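Long-range contacts in carbon monoxide dehydrogenase (Thermococcus sp. AM4, PDB 6T7J), which catalyses the oxidation of carbon monoxide to carbon dioxide, probably passing the electrons through its iron-sulfur clusters to a ferredoxin: residues G571-L576 / K603-P608; R170-A175 / D226-S231; G332-I337 / Y355-I360; P247-A252 / E412-F417; K177-V182 / D542-P547. All coordinates share one frame; numbering follows the deposited sequence.

Interaction 1 of 5, residues G571-L576 / K603-P608; sequences GVFTHL and KFYVEP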
# COMPACT_ATOMS: atom_id res chain seq x y z
N GLY A 571 8.91 -5.15 22.02
CA GLY A 571 9.88 -5.82 22.86
C GLY A 571 9.51 -7.20 23.35
O GLY A 571 10.22 -7.74 24.20
N VAL A 572 8.43 -7.80 22.84
CA VAL A 572 8.00 -9.11 23.29
C VAL A 572 8.45 -10.17 22.30
O VAL A 572 8.29 -10.01 21.08
CB VAL A 572 6.47 -9.18 23.51
CG1 VAL A 572 5.73 -8.58 22.36
CG2 VAL A 572 6.02 -10.61 23.71
N PHE A 573 9.06 -11.23 22.82
CA PHE A 573 9.35 -12.44 22.05
C PHE A 573 8.06 -12.99 21.46
O PHE A 573 7.12 -13.31 22.20
CB PHE A 573 10.02 -13.45 22.98
CG PHE A 573 10.36 -14.76 22.34
CD1 PHE A 573 11.47 -14.89 21.53
CD2 PHE A 573 9.57 -15.88 22.57
CE1 PHE A 573 11.79 -16.11 20.95
CE2 PHE A 573 9.88 -17.09 21.99
CZ PHE A 573 10.99 -17.21 21.19
N THR A 574 8.01 -13.11 20.14
CA THR A 574 6.76 -13.38 19.42
C THR A 574 6.92 -14.64 18.57
O THR A 574 7.74 -14.67 17.65
CB THR A 574 6.37 -12.19 18.55
OG1 THR A 574 6.15 -11.04 19.38
CG2 THR A 574 5.10 -12.49 17.76
N HIS A 575 6.12 -15.66 18.88
CA HIS A 575 6.15 -16.93 18.17
C HIS A 575 5.13 -16.94 17.04
O HIS A 575 4.03 -16.40 17.17
CB HIS A 575 5.85 -18.08 19.13
CG HIS A 575 5.21 -19.27 18.48
ND1 HIS A 575 3.87 -19.56 18.61
CD2 HIS A 575 5.73 -20.23 17.68
CE1 HIS A 575 3.59 -20.66 17.93
NE2 HIS A 575 4.70 -21.08 17.35
N LEU A 576 5.52 -17.56 15.92
CA LEU A 576 4.63 -17.78 14.79
C LEU A 576 4.45 -19.27 14.58
O LEU A 576 5.42 -20.03 14.56
CB LEU A 576 5.21 -17.14 13.51
CG LEU A 576 5.60 -15.67 13.58
CD1 LEU A 576 6.01 -15.18 12.20
CD2 LEU A 576 4.46 -14.83 14.14
N LYS A 603 11.92 -10.32 19.18
CA LYS A 603 12.28 -11.05 17.97
C LYS A 603 11.19 -12.06 17.63
O LYS A 603 10.33 -12.38 18.46
CB LYS A 603 13.64 -11.75 18.12
CG LYS A 603 13.67 -12.89 19.13
CD LYS A 603 15.08 -13.44 19.26
CE LYS A 603 15.18 -14.46 20.37
NZ LYS A 603 16.60 -14.86 20.61
N PHE A 604 11.25 -12.56 16.41
CA PHE A 604 10.36 -13.60 15.93
C PHE A 604 10.96 -14.98 16.17
O PHE A 604 12.17 -15.15 16.30
CB PHE A 604 10.06 -13.41 14.44
CG PHE A 604 9.02 -12.38 14.15
CD1 PHE A 604 7.70 -12.59 14.49
CD2 PHE A 604 9.36 -11.18 13.54
CE1 PHE A 604 6.73 -11.64 14.22
CE2 PHE A 604 8.40 -10.22 13.27
CZ PHE A 604 7.09 -10.45 13.61
N TYR A 605 10.08 -15.97 16.23
CA TYR A 605 10.49 -17.36 16.39
C TYR A 605 9.45 -18.25 15.73
O TYR A 605 8.29 -18.28 16.16
CB TYR A 605 10.65 -17.72 17.87
CG TYR A 605 10.52 -19.20 18.17
CD1 TYR A 605 11.48 -20.10 17.72
CD2 TYR A 605 9.45 -19.69 18.91
CE1 TYR A 605 11.37 -21.45 18.00
CE2 TYR A 605 9.33 -21.03 19.19
CZ TYR A 605 10.29 -21.91 18.73
OH TYR A 605 10.17 -23.25 19.01
N VAL A 606 9.85 -18.95 14.68
CA VAL A 606 8.94 -19.76 13.87
C VAL A 606 8.98 -21.20 14.37
O VAL A 606 10.05 -21.81 14.46
CB VAL A 606 9.32 -19.69 12.38
CG1 VAL A 606 8.25 -20.36 11.53
CG2 VAL A 606 9.52 -18.24 11.95
N GLU A 607 7.80 -21.74 14.69
CA GLU A 607 7.66 -23.13 15.10
C GLU A 607 6.23 -23.60 14.90
O GLU A 607 5.35 -23.28 15.72
CB GLU A 607 8.08 -23.33 16.55
CG GLU A 607 8.00 -24.77 17.01
CD GLU A 607 8.53 -25.74 15.96
OE1 GLU A 607 9.76 -25.78 15.76
OE2 GLU A 607 7.70 -26.44 15.34
N PRO A 608 5.94 -24.37 13.85
CA PRO A 608 4.57 -24.83 13.61
C PRO A 608 4.06 -25.85 14.62
O PRO A 608 2.86 -26.16 14.60
CB PRO A 608 4.63 -25.43 12.20
CG PRO A 608 5.86 -24.83 11.58
CD PRO A 608 6.83 -24.65 12.71

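Interaction 2 of 5, residues R170-A175 / D226-S231; sequences RMLALA and DGWSGS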
# COMPACT_ATOMS: atom_id res chain seq x y z
N ARG A 170 0.78 11.16 18.38
CA ARG A 170 0.34 11.60 19.70
C ARG A 170 0.03 10.42 20.61
O ARG A 170 0.39 10.43 21.79
CB ARG A 170 -0.87 12.52 19.57
CG ARG A 170 -0.63 13.74 18.70
CD ARG A 170 0.19 14.79 19.42
NE ARG A 170 -0.44 15.21 20.67
CZ ARG A 170 -1.24 16.27 20.78
NH1 ARG A 170 -1.77 16.57 21.96
NH2 ARG A 170 -1.50 17.02 19.72
N MET A 171 -0.63 9.39 20.07
CA MET A 171 -1.04 8.25 20.89
C MET A 171 0.14 7.54 21.53
O MET A 171 -0.05 6.78 22.49
CB MET A 171 -1.86 7.27 20.05
CG MET A 171 -3.24 7.78 19.66
SD MET A 171 -4.35 7.94 21.07
CE MET A 171 -4.93 6.26 21.24
N LEU A 172 1.36 7.77 21.04
CA LEU A 172 2.55 7.22 21.68
C LEU A 172 2.70 7.67 23.13
O LEU A 172 3.50 7.08 23.86
CB LEU A 172 3.81 7.60 20.89
CG LEU A 172 3.97 6.93 19.52
CD1 LEU A 172 5.36 7.19 18.96
CD2 LEU A 172 3.70 5.44 19.61
N ALA A 173 1.95 8.69 23.55
CA ALA A 173 1.93 9.06 24.96
C ALA A 173 1.46 7.91 25.85
O ALA A 173 1.68 7.96 27.07
CB ALA A 173 1.04 10.29 25.18
N LEU A 174 0.84 6.88 25.28
CA LEU A 174 0.44 5.71 26.05
C LEU A 174 1.57 4.70 26.21
O LEU A 174 1.43 3.77 27.01
CB LEU A 174 -0.76 5.03 25.40
CG LEU A 174 -2.10 5.77 25.51
CD1 LEU A 174 -2.98 5.46 24.31
CD2 LEU A 174 -2.81 5.41 26.80
N ALA A 175 2.67 4.85 25.48
CA ALA A 175 3.78 3.91 25.55
C ALA A 175 4.81 4.37 26.59
O ALA A 175 5.05 5.58 26.73
CB ALA A 175 4.46 3.78 24.19
N ASP A 226 0.49 1.22 13.64
CA ASP A 226 -0.72 0.43 13.82
C ASP A 226 -1.02 0.21 15.30
O ASP A 226 -2.06 0.65 15.81
CB ASP A 226 -0.59 -0.92 13.10
CG ASP A 226 -1.83 -1.80 13.25
OD1 ASP A 226 -2.83 -1.37 13.86
OD2 ASP A 226 -1.80 -2.95 12.75
N GLY A 227 -0.12 -0.47 16.01
CA GLY A 227 -0.46 -1.00 17.32
C GLY A 227 -0.66 0.07 18.37
O GLY A 227 -1.63 0.04 19.13
N TRP A 228 0.26 1.03 18.44
CA TRP A 228 0.24 2.05 19.48
C TRP A 228 -0.55 3.29 19.10
O TRP A 228 -0.50 4.29 19.82
CB TRP A 228 1.67 2.43 19.85
CG TRP A 228 2.34 1.43 20.75
CD1 TRP A 228 3.23 0.47 20.38
CD2 TRP A 228 2.14 1.28 22.16
NE1 TRP A 228 3.61 -0.27 21.47
CE2 TRP A 228 2.96 0.21 22.58
CE3 TRP A 228 1.36 1.94 23.11
CZ2 TRP A 228 3.02 -0.21 23.91
CZ3 TRP A 228 1.42 1.53 24.43
CH2 TRP A 228 2.24 0.46 24.81
N SER A 229 -1.29 3.25 17.99
CA SER A 229 -2.07 4.41 17.58
C SER A 229 -3.38 4.00 16.93
O SER A 229 -4.45 4.16 17.54
CB SER A 229 -1.26 5.29 16.62
OG SER A 229 -2.01 6.41 16.20
N GLY A 230 -3.32 3.46 15.71
CA GLY A 230 -4.51 3.08 14.98
C GLY A 230 -5.38 2.06 15.68
O GLY A 230 -6.54 2.32 15.99
N SER A 231 -4.82 0.87 15.94
CA SER A 231 -5.55 -0.13 16.71
C SER A 231 -5.87 0.38 18.11
O SER A 231 -6.94 0.09 18.66
CB SER A 231 -4.73 -1.43 16.78
OG SER A 231 -5.06 -2.30 15.71

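Interaction 3 of 5, residues G332-I337 / Y355-I360; sequences GAVEAI and YHTKVI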
# COMPACT_ATOMS: atom_id res chain seq x y z
N GLY A 332 -27.48 -24.73 7.52
CA GLY A 332 -28.78 -24.58 6.91
C GLY A 332 -29.76 -23.74 7.67
O GLY A 332 -30.93 -23.64 7.26
N ALA A 333 -29.34 -23.11 8.77
CA ALA A 333 -30.24 -22.37 9.64
C ALA A 333 -29.93 -20.88 9.71
O ALA A 333 -30.50 -20.18 10.55
CB ALA A 333 -30.23 -22.97 11.05
N VAL A 334 -29.04 -20.38 8.86
CA VAL A 334 -28.67 -18.96 8.88
C VAL A 334 -29.59 -18.22 7.92
O VAL A 334 -29.50 -18.38 6.70
CB VAL A 334 -27.20 -18.76 8.52
CG1 VAL A 334 -26.89 -17.28 8.38
CG2 VAL A 334 -26.30 -19.38 9.57
N GLU A 335 -30.48 -17.39 8.47
CA GLU A 335 -31.35 -16.58 7.62
C GLU A 335 -30.57 -15.47 6.94
O GLU A 335 -30.83 -15.14 5.78
CB GLU A 335 -32.49 -16.00 8.45
CG GLU A 335 -33.68 -16.91 8.56
CD GLU A 335 -33.40 -18.16 9.38
OE1 GLU A 335 -33.10 -18.02 10.59
OE2 GLU A 335 -33.49 -19.27 8.82
N ALA A 336 -29.60 -14.88 7.64
CA ALA A 336 -28.82 -13.80 7.08
C ALA A 336 -27.49 -13.70 7.81
O ALA A 336 -27.42 -13.89 9.03
CB ALA A 336 -29.57 -12.46 7.17
N ILE A 337 -26.43 -13.41 7.04
CA ILE A 337 -25.13 -13.07 7.59
C ILE A 337 -24.80 -11.65 7.15
O ILE A 337 -24.80 -11.35 5.95
CB ILE A 337 -24.03 -14.07 7.17
CG1 ILE A 337 -22.67 -13.62 7.70
CG2 ILE A 337 -24.00 -14.26 5.65
CD1 ILE A 337 -21.66 -14.76 7.82
N TYR A 355 -28.42 -22.33 -0.30
CA TYR A 355 -29.46 -22.31 0.73
C TYR A 355 -30.35 -21.10 0.47
O TYR A 355 -30.38 -20.53 -0.63
CB TYR A 355 -28.85 -22.28 2.13
CG TYR A 355 -27.93 -23.44 2.45
CD1 TYR A 355 -26.59 -23.41 2.09
CD2 TYR A 355 -28.40 -24.56 3.14
CE1 TYR A 355 -25.75 -24.47 2.39
CE2 TYR A 355 -27.57 -25.62 3.44
CZ TYR A 355 -26.25 -25.57 3.06
OH TYR A 355 -25.41 -26.62 3.36
N HIS A 356 -31.09 -20.70 1.50
CA HIS A 356 -31.85 -19.46 1.48
C HIS A 356 -31.06 -18.28 2.02
O HIS A 356 -31.50 -17.13 1.88
CB HIS A 356 -33.14 -19.61 2.30
CG HIS A 356 -32.90 -19.79 3.77
ND1 HIS A 356 -31.84 -20.51 4.27
CD2 HIS A 356 -33.58 -19.34 4.84
CE1 HIS A 356 -31.88 -20.50 5.59
NE2 HIS A 356 -32.93 -19.80 5.96
N THR A 357 -29.89 -18.54 2.62
CA THR A 357 -29.15 -17.53 3.37
C THR A 357 -28.85 -16.31 2.51
O THR A 357 -28.44 -16.42 1.35
CB THR A 357 -27.85 -18.14 3.89
OG1 THR A 357 -28.15 -19.23 4.76
CG2 THR A 357 -27.03 -17.09 4.64
N LYS A 358 -29.04 -15.13 3.10
CA LYS A 358 -28.73 -13.86 2.46
C LYS A 358 -27.44 -13.29 3.04
O LYS A 358 -27.32 -13.12 4.26
CB LYS A 358 -29.88 -12.87 2.62
CG LYS A 358 -31.14 -13.26 1.88
CD LYS A 358 -32.39 -12.87 2.66
CE LYS A 358 -33.63 -12.97 1.79
NZ LYS A 358 -33.60 -12.01 0.65
N VAL A 359 -26.49 -12.99 2.15
CA VAL A 359 -25.23 -12.35 2.53
C VAL A 359 -25.42 -10.84 2.33
O VAL A 359 -25.45 -10.36 1.20
CB VAL A 359 -24.07 -12.88 1.68
CG1 VAL A 359 -22.81 -12.03 1.90
CG2 VAL A 359 -23.80 -14.34 1.99
N ILE A 360 -25.56 -10.11 3.43
CA ILE A 360 -25.81 -8.67 3.38
C ILE A 360 -24.48 -7.95 3.61
O ILE A 360 -23.92 -8.00 4.71
CB ILE A 360 -26.86 -8.23 4.41
CG1 ILE A 360 -28.26 -8.70 3.99
CG2 ILE A 360 -26.87 -6.72 4.56
CD1 ILE A 360 -28.69 -9.99 4.62
O HOH W 1 -27.95 -21.41 6.20

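Interaction 4 of 5, residues P247-A252 / E412-F417; sequences PLKAEA and EAIAGF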
# COMPACT_ATOMS: atom_id res chain seq x y z
N PRO A 247 -16.19 -8.28 32.97
CA PRO A 247 -16.38 -9.74 32.90
C PRO A 247 -17.85 -10.13 32.82
O PRO A 247 -18.70 -9.58 33.52
CB PRO A 247 -15.74 -10.24 34.20
CG PRO A 247 -14.71 -9.21 34.52
CD PRO A 247 -15.32 -7.90 34.10
N LEU A 248 -18.13 -11.08 31.94
CA LEU A 248 -19.47 -11.63 31.76
C LEU A 248 -19.33 -13.05 31.24
O LEU A 248 -18.22 -13.53 30.97
CB LEU A 248 -20.30 -10.76 30.81
CG LEU A 248 -19.71 -10.45 29.43
CD1 LEU A 248 -20.08 -11.53 28.41
CD2 LEU A 248 -20.17 -9.09 28.95
N LYS A 249 -20.46 -13.73 31.09
CA LYS A 249 -20.49 -15.10 30.60
C LYS A 249 -21.39 -15.20 29.38
O LYS A 249 -22.39 -14.48 29.26
CB LYS A 249 -20.97 -16.07 31.68
CG LYS A 249 -20.14 -16.02 32.96
CD LYS A 249 -20.30 -17.29 33.77
CE LYS A 249 -21.76 -17.52 34.15
NZ LYS A 249 -21.98 -18.91 34.66
N ALA A 250 -21.04 -16.10 28.47
CA ALA A 250 -21.83 -16.32 27.26
C ALA A 250 -21.49 -17.70 26.70
O ALA A 250 -20.75 -18.47 27.32
CB ALA A 250 -21.58 -15.21 26.23
N GLU A 251 -22.03 -18.00 25.53
CA GLU A 251 -21.89 -19.31 24.90
C GLU A 251 -21.05 -19.21 23.64
O GLU A 251 -20.93 -18.15 23.01
CB GLU A 251 -23.26 -19.90 24.57
CG GLU A 251 -24.20 -19.98 25.76
CD GLU A 251 -24.25 -21.36 26.37
OE1 GLU A 251 -23.17 -21.95 26.62
OE2 GLU A 251 -25.37 -21.87 26.60
N ALA A 252 -20.46 -20.34 23.27
CA ALA A 252 -19.52 -20.43 22.16
C ALA A 252 -19.77 -21.71 21.39
O ALA A 252 -20.35 -22.68 21.90
CB ALA A 252 -18.07 -20.38 22.65
N GLU A 412 -19.55 -22.91 27.53
CA GLU A 412 -19.63 -21.67 28.29
C GLU A 412 -18.27 -20.99 28.32
O GLU A 412 -17.23 -21.65 28.37
CB GLU A 412 -20.12 -21.92 29.71
CG GLU A 412 -20.29 -20.64 30.52
CD GLU A 412 -21.11 -20.85 31.76
OE1 GLU A 412 -20.84 -20.16 32.77
OE2 GLU A 412 -22.02 -21.71 31.74
N ALA A 413 -18.28 -19.66 28.28
CA ALA A 413 -17.05 -18.89 28.27
C ALA A 413 -17.25 -17.60 29.05
O ALA A 413 -18.27 -16.92 28.89
CB ALA A 413 -16.61 -18.57 26.84
N ILE A 414 -16.28 -17.28 29.90
CA ILE A 414 -16.23 -16.01 30.61
C ILE A 414 -15.33 -15.07 29.81
O ILE A 414 -14.13 -15.33 29.67
CB ILE A 414 -15.72 -16.19 32.05
CG1 ILE A 414 -16.64 -17.13 32.83
CG2 ILE A 414 -15.61 -14.84 32.74
CD1 ILE A 414 -16.18 -17.40 34.24
N ALA A 415 -15.91 -14.00 29.29
CA ALA A 415 -15.20 -13.03 28.47
C ALA A 415 -15.29 -11.65 29.11
O ALA A 415 -15.85 -11.47 30.19
CB ALA A 415 -15.74 -13.02 27.04
N GLY A 416 -14.72 -10.67 28.42
CA GLY A 416 -14.81 -9.29 28.86
C GLY A 416 -13.69 -8.82 29.76
O GLY A 416 -13.93 -8.00 30.65
N PHE A 417 -12.47 -9.32 29.56
CA PHE A 417 -11.34 -8.98 30.43
C PHE A 417 -10.49 -7.91 29.76
O PHE A 417 -9.42 -8.17 29.21
CB PHE A 417 -10.53 -10.22 30.78
CG PHE A 417 -11.24 -11.17 31.69
CD1 PHE A 417 -11.42 -10.86 33.03
CD2 PHE A 417 -11.73 -12.37 31.21
CE1 PHE A 417 -12.08 -11.73 33.87
CE2 PHE A 417 -12.40 -13.25 32.05
CZ PHE A 417 -12.57 -12.93 33.38

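Interaction 5 of 5, residues K177-V182 / D542-P547; sequences KKRIKV and DISDLP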
# COMPACT_ATOMS: atom_id res chain seq x y z
N LYS A 177 8.25 5.35 28.57
CA LYS A 177 9.39 6.13 28.11
C LYS A 177 10.54 5.25 27.65
O LYS A 177 11.35 5.67 26.81
CB LYS A 177 9.87 7.07 29.22
CG LYS A 177 8.76 7.80 29.95
CD LYS A 177 9.33 8.72 31.03
CE LYS A 177 8.57 8.58 32.34
NZ LYS A 177 9.31 9.20 33.47
N LYS A 178 10.64 4.03 28.18
CA LYS A 178 11.71 3.13 27.76
C LYS A 178 11.51 2.68 26.32
O LYS A 178 12.45 2.68 25.52
CB LYS A 178 11.79 1.93 28.71
CG LYS A 178 12.03 2.31 30.16
CD LYS A 178 12.49 1.11 30.98
CE LYS A 178 12.47 1.42 32.47
NZ LYS A 178 13.37 2.55 32.82
N ARG A 179 10.28 2.29 25.97
CA ARG A 179 9.97 1.98 24.58
C ARG A 179 10.19 3.21 23.69
O ARG A 179 10.66 3.09 22.55
CB ARG A 179 8.53 1.48 24.46
CG ARG A 179 8.33 0.05 24.93
CD ARG A 179 8.95 -0.94 23.96
NE ARG A 179 10.29 -1.34 24.40
CZ ARG A 179 11.18 -1.93 23.60
NH1 ARG A 179 10.88 -2.17 22.33
NH2 ARG A 179 12.37 -2.27 24.07
N ILE A 180 9.83 4.39 24.21
CA ILE A 180 10.04 5.65 23.50
C ILE A 180 11.50 5.83 23.14
O ILE A 180 11.86 6.15 21.99
CB ILE A 180 9.55 6.82 24.38
CG1 ILE A 180 8.05 6.69 24.67
CG2 ILE A 180 9.90 8.16 23.75
CD1 ILE A 180 7.18 7.30 23.62
N LYS A 181 12.39 5.64 24.12
CA LYS A 181 13.81 5.82 23.91
C LYS A 181 14.38 4.75 22.99
O LYS A 181 15.25 5.04 22.15
CB LYS A 181 14.53 5.82 25.26
CG LYS A 181 16.01 6.12 25.18
CD LYS A 181 16.26 7.50 24.59
CE LYS A 181 17.34 7.45 23.52
NZ LYS A 181 18.67 7.06 24.08
N VAL A 182 13.89 3.51 23.12
CA VAL A 182 14.32 2.44 22.23
C VAL A 182 13.98 2.78 20.78
O VAL A 182 14.85 2.72 19.89
CB VAL A 182 13.67 1.11 22.66
CG1 VAL A 182 13.74 0.09 21.53
CG2 VAL A 182 14.33 0.57 23.91
N ASP A 542 11.60 -2.25 31.39
CA ASP A 542 11.10 -2.19 30.02
C ASP A 542 10.22 -3.40 29.72
O ASP A 542 10.29 -4.44 30.39
CB ASP A 542 12.26 -2.12 29.02
CG ASP A 542 11.81 -1.62 27.66
OD1 ASP A 542 10.71 -1.05 27.56
OD2 ASP A 542 12.57 -1.81 26.68
N ILE A 543 9.37 -3.26 28.70
CA ILE A 543 8.53 -4.39 28.28
C ILE A 543 9.39 -5.59 27.93
O ILE A 543 9.00 -6.74 28.18
CB ILE A 543 7.62 -3.97 27.11
CG1 ILE A 543 6.58 -2.95 27.58
CG2 ILE A 543 6.95 -5.18 26.49
CD1 ILE A 543 5.75 -2.36 26.45
N SER A 544 10.58 -5.36 27.37
CA SER A 544 11.44 -6.45 26.94
C SER A 544 11.97 -7.28 28.11
O SER A 544 12.38 -8.42 27.90
CB SER A 544 12.60 -5.91 26.11
OG SER A 544 13.00 -4.63 26.57
N ASP A 545 12.00 -6.73 29.32
CA ASP A 545 12.48 -7.48 30.47
C ASP A 545 11.40 -8.32 31.14
O ASP A 545 11.73 -9.16 31.99
CB ASP A 545 13.09 -6.55 31.53
CG ASP A 545 14.01 -5.51 30.93
OD1 ASP A 545 14.97 -5.88 30.22
OD2 ASP A 545 13.77 -4.31 31.19
N LEU A 546 10.13 -8.12 30.80
CA LEU A 546 9.07 -8.87 31.44
C LEU A 546 9.16 -10.35 31.10
O LEU A 546 9.56 -10.72 29.99
CB LEU A 546 7.70 -8.33 31.02
CG LEU A 546 7.33 -6.89 31.37
CD1 LEU A 546 5.95 -6.56 30.83
CD2 LEU A 546 7.39 -6.66 32.87
N PRO A 547 8.80 -11.23 32.03
CA PRO A 547 8.66 -12.66 31.70
C PRO A 547 7.36 -12.89 30.93
O PRO A 547 6.31 -13.26 31.47
CB PRO A 547 8.66 -13.33 33.07
CG PRO A 547 8.10 -12.30 33.99
CD PRO A 547 8.56 -10.96 33.46

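Interaction 1 of 5, residues G571-L576 / K603-P608
The Phe573 ring lies beside the base of Tyr605, its CZ 3.4 Å from Tyr605 CB. The two ring planes differ by only 21°, yet they are slid so far apart that they barely overlap. With CG anti to the backbone N (chi1 179°), the Phe573 ring also meets Lys603, whose CE reaches the ring edge 3.8 Å from CE1. His575 completes an aromatic cluster on this face: its CB touches Tyr605 CD2, and its NE2 donates a nearly straight 2.8 Å bond to Glu607 O, which lies in the imidazole plane. Because ND1 also bonds Ser551 OG, both ring nitrogens are engaged and the ring's rotation is fixed. On the reverse face Leu576 crosses Phe604, Leu576 CG lying 3.8 Å from Phe604 CD1. Thr574 CG2 lies alongside the same ring. Between the faces runs parallel strand pairing, in which Leu576 N donates to Tyr605 O (2.9 Å) and Leu576 O accepts from Glu607 N (2.9 Å). Strand 604-606 is the outermost strand at this end of a six-stranded parallel sheet of Rossmann-like 3-2-1-4-5-6 order; helix 610-627 packs on the Phe573-His575 face, and helix 558-569 on the Thr574-Phe604 face.

Interaction 2 of 5, residues R170-A175 / D226-S231
Trp228 leaves its helix with CG beside the backbone N and anti to the carbonyl carbon (chi1 -78°), and chi2 of 101° turns the indole so that one face meets Ala175. The methyl of Ala175 sits over the face of the six-membered ring in a CH-pi contact, its CB 3.8 Å from the ring centroid and 12° off the normal. Ala175 CA lies over the same face, 3.5 Å from Trp228 CZ3, and Leu174 O approaches that atom obliquely at 3.4 Å. Nearer the helix, Leu172 crosses Trp228 at about a right angle and sets its CD2 branch 3.6 Å from Trp228 CB. Met171 packs on the helix backbone itself, with its CB 3.3 Å from Trp228 O and its CG near Ser229 OG. The 3-10 turn of residues 170-174 presents Met171, Leu172 and Leu174 to the helix, and Ala175 just beyond it to the indole. On the other side, the backbone of residues 226-230 widens into a pi-type turn, marked by the bond from Ser231 N to Asp226 O (2.8 Å).

Polar groups are tied down from outside: Trp228 NE1 bonds Ser570 OG, which helps to hold the indole, and Glu160 OE2 bonds both Ser229 OG and Met171 N, linking the two segments through one carboxylate. The contact thus fastens the connection between helices 146-162 and 177-186 onto the long helix 212-242, with Trp183 of helix 177-186 packing edge-to-face with Trp228.

Interaction 3 of 5, residues G332-I337 / Y355-I360
Residues 336-337 and 358-360 run parallel, with Ala336 paired to Lys358 and Ile337 to Val359. Ile337 N donates to Lys358 O (2.9 Å) and Ile337 O accepts from Ile360 N (2.9 Å), whereas Lys358 N reaches Glu335 O from above its carbonyl plane at 3.2 Å. Ahead of the strands, side chains take over the joining. Thr357 OG1 donates to Val334 O within the carbonyl plane, at a modelled 2.5 Å that is unusually short, and a water links the same hydroxyl to Val334 N. A chi1 of 67°, with CG between the backbone N and the carbonyl carbon, starts the His356 ring toward the other segment; its NE2 gives a straight 3.0 Å bond to the anti side of Glu335 OE2, with ring and carboxylate planes 55° apart. Glu335 OE1 is held in turn by Arg399 and by Asn263 N, so the buried carboxylate has partners on both oxygens. Ile337 and Val359 lie side by side, CG2 to CG2 3.7 Å, while Ala336 CB meets Ile360 CD1 on the other face. The pair forms the strands of a beta-alpha-beta crossover through helix 347-352, which covers Val359 and Thr357; strand 261-268 flanks 336-339, and strand 372-373 flanks 358-361.

Interaction 4 of 5, residues P247-A252 / E412-F417
Lys249 and Ile414 lie side by side and point the same way, Lys249 CG 3.7 Å from Ile414 CG1, on one face of a two-stranded antiparallel sheet. The strands are markedly twisted, their N-to-C directions 143° apart. On this face Lys249 also crosses Glu412 obliquely. Its CG starts beside the backbone N (chi1 -56°), and a bend at chi3 swings CE round toward the carboxylate, where NZ makes a salt bridge to Glu412 OE1. The amine meets that oxygen on its syn side, 24° out of the carboxylate plane; the modelled separation of 2.5 Å is short and its exact value doubtful. Glu412 comes to meet it as an extended chain, with CG anti to its own backbone N. Glu251, paired with Glu412, brings a like charge near it, Glu251 OE1 to Glu412 OE2 5.3 Å, a repulsion that the lysine probably eases; Glu251 OE2 has a long, weak ion pair with Lys410.

The opposite face carries Leu248, Ala250, Ala413 and Ala415. Leu311 of helix 304-314 touches Ala250 and Ala415, and Ala487 of helix 480-489 touches Ala413, so helices from two parts of the chain pack on the small side chains. Leu248-Ala415 and Ala250-Ala413 are the hydrogen-bonded pairs, each with two backbone bonds of 2.9 Å. Past the strand end, Gly416 adopts a positive phi, where a CB would press on Pro247 CA and on the preceding carbonyl. The side chains of Phe417 and Pro247 then cross at about a right angle, with Pro247 CG 3.7 Å from Phe417 CE1.

Interaction 5 of 5, residues K177-V182 / D542-P547
A side-on, two-nitrogen salt bridge ties the first turn of helix 177-186 to the loop that leads into strand 548-552. Arg179 grips Asp542 with NE to OD1 (3.2 Å) and NH2 to OD2 (2.7 Å), both bonds nearly straight and both oxygens met on their syn sides. Guanidinium and carboxylate planes lie 25° apart, with the oxygens close to the guanidinium plane. Arg179 reaches this position through a chain bent at chi2 and chi3, the latter (96°) swinging NE toward the loop. This Arg-Asp pairing spans more than 350 residues of sequence and pins the connection between helix 525-538 and strand 548-552, a strand inside the second parallel sheet of the enzyme. Within that connection Asp542 also organises its own 3-10 turn: Ile543 N and Ser544 OG make weak bonds to OD1 and OD2, respectively, while Asp542 N donates to Asp545 OD2 (3.0 Å). Val182 CB rests over one guanidinium face, 3.9 Å above its plane. Ile543 CD1 packs on Arg179 CG at 3.8 Å, and the aliphatic base of Lys178 touches the aspartate, its CB 3.4 Å from Asp542 OD1. The remaining nitrogen, Arg179 NH1, donates to Ile600 O and weakly to Ala569 O.

How the interactions relate
Along the chain, interaction 2 crosses interaction 5, while interactions 4 and 3 nest inside the loop closed by interaction 5; interaction 1 comes last. Interaction 5 is centred about 15 Å from interaction 2 and about 17 Å from interaction 1. Ile180 packs on Leu172 and Ala175, and Arg179 and Ser544 pack on Gly571, so helix 177-186 lies between the 170-175 turn and the start of segment 571-576, with the 542-547 loop beside it. Interaction 3, centred about 39 Å from interaction 1, belongs to the other parallel sheet, of the same strand order. Leu576 and Ile337 both lie about 12 Å from the broken cluster, consistent with an active site flanked by two Rossmann-like units.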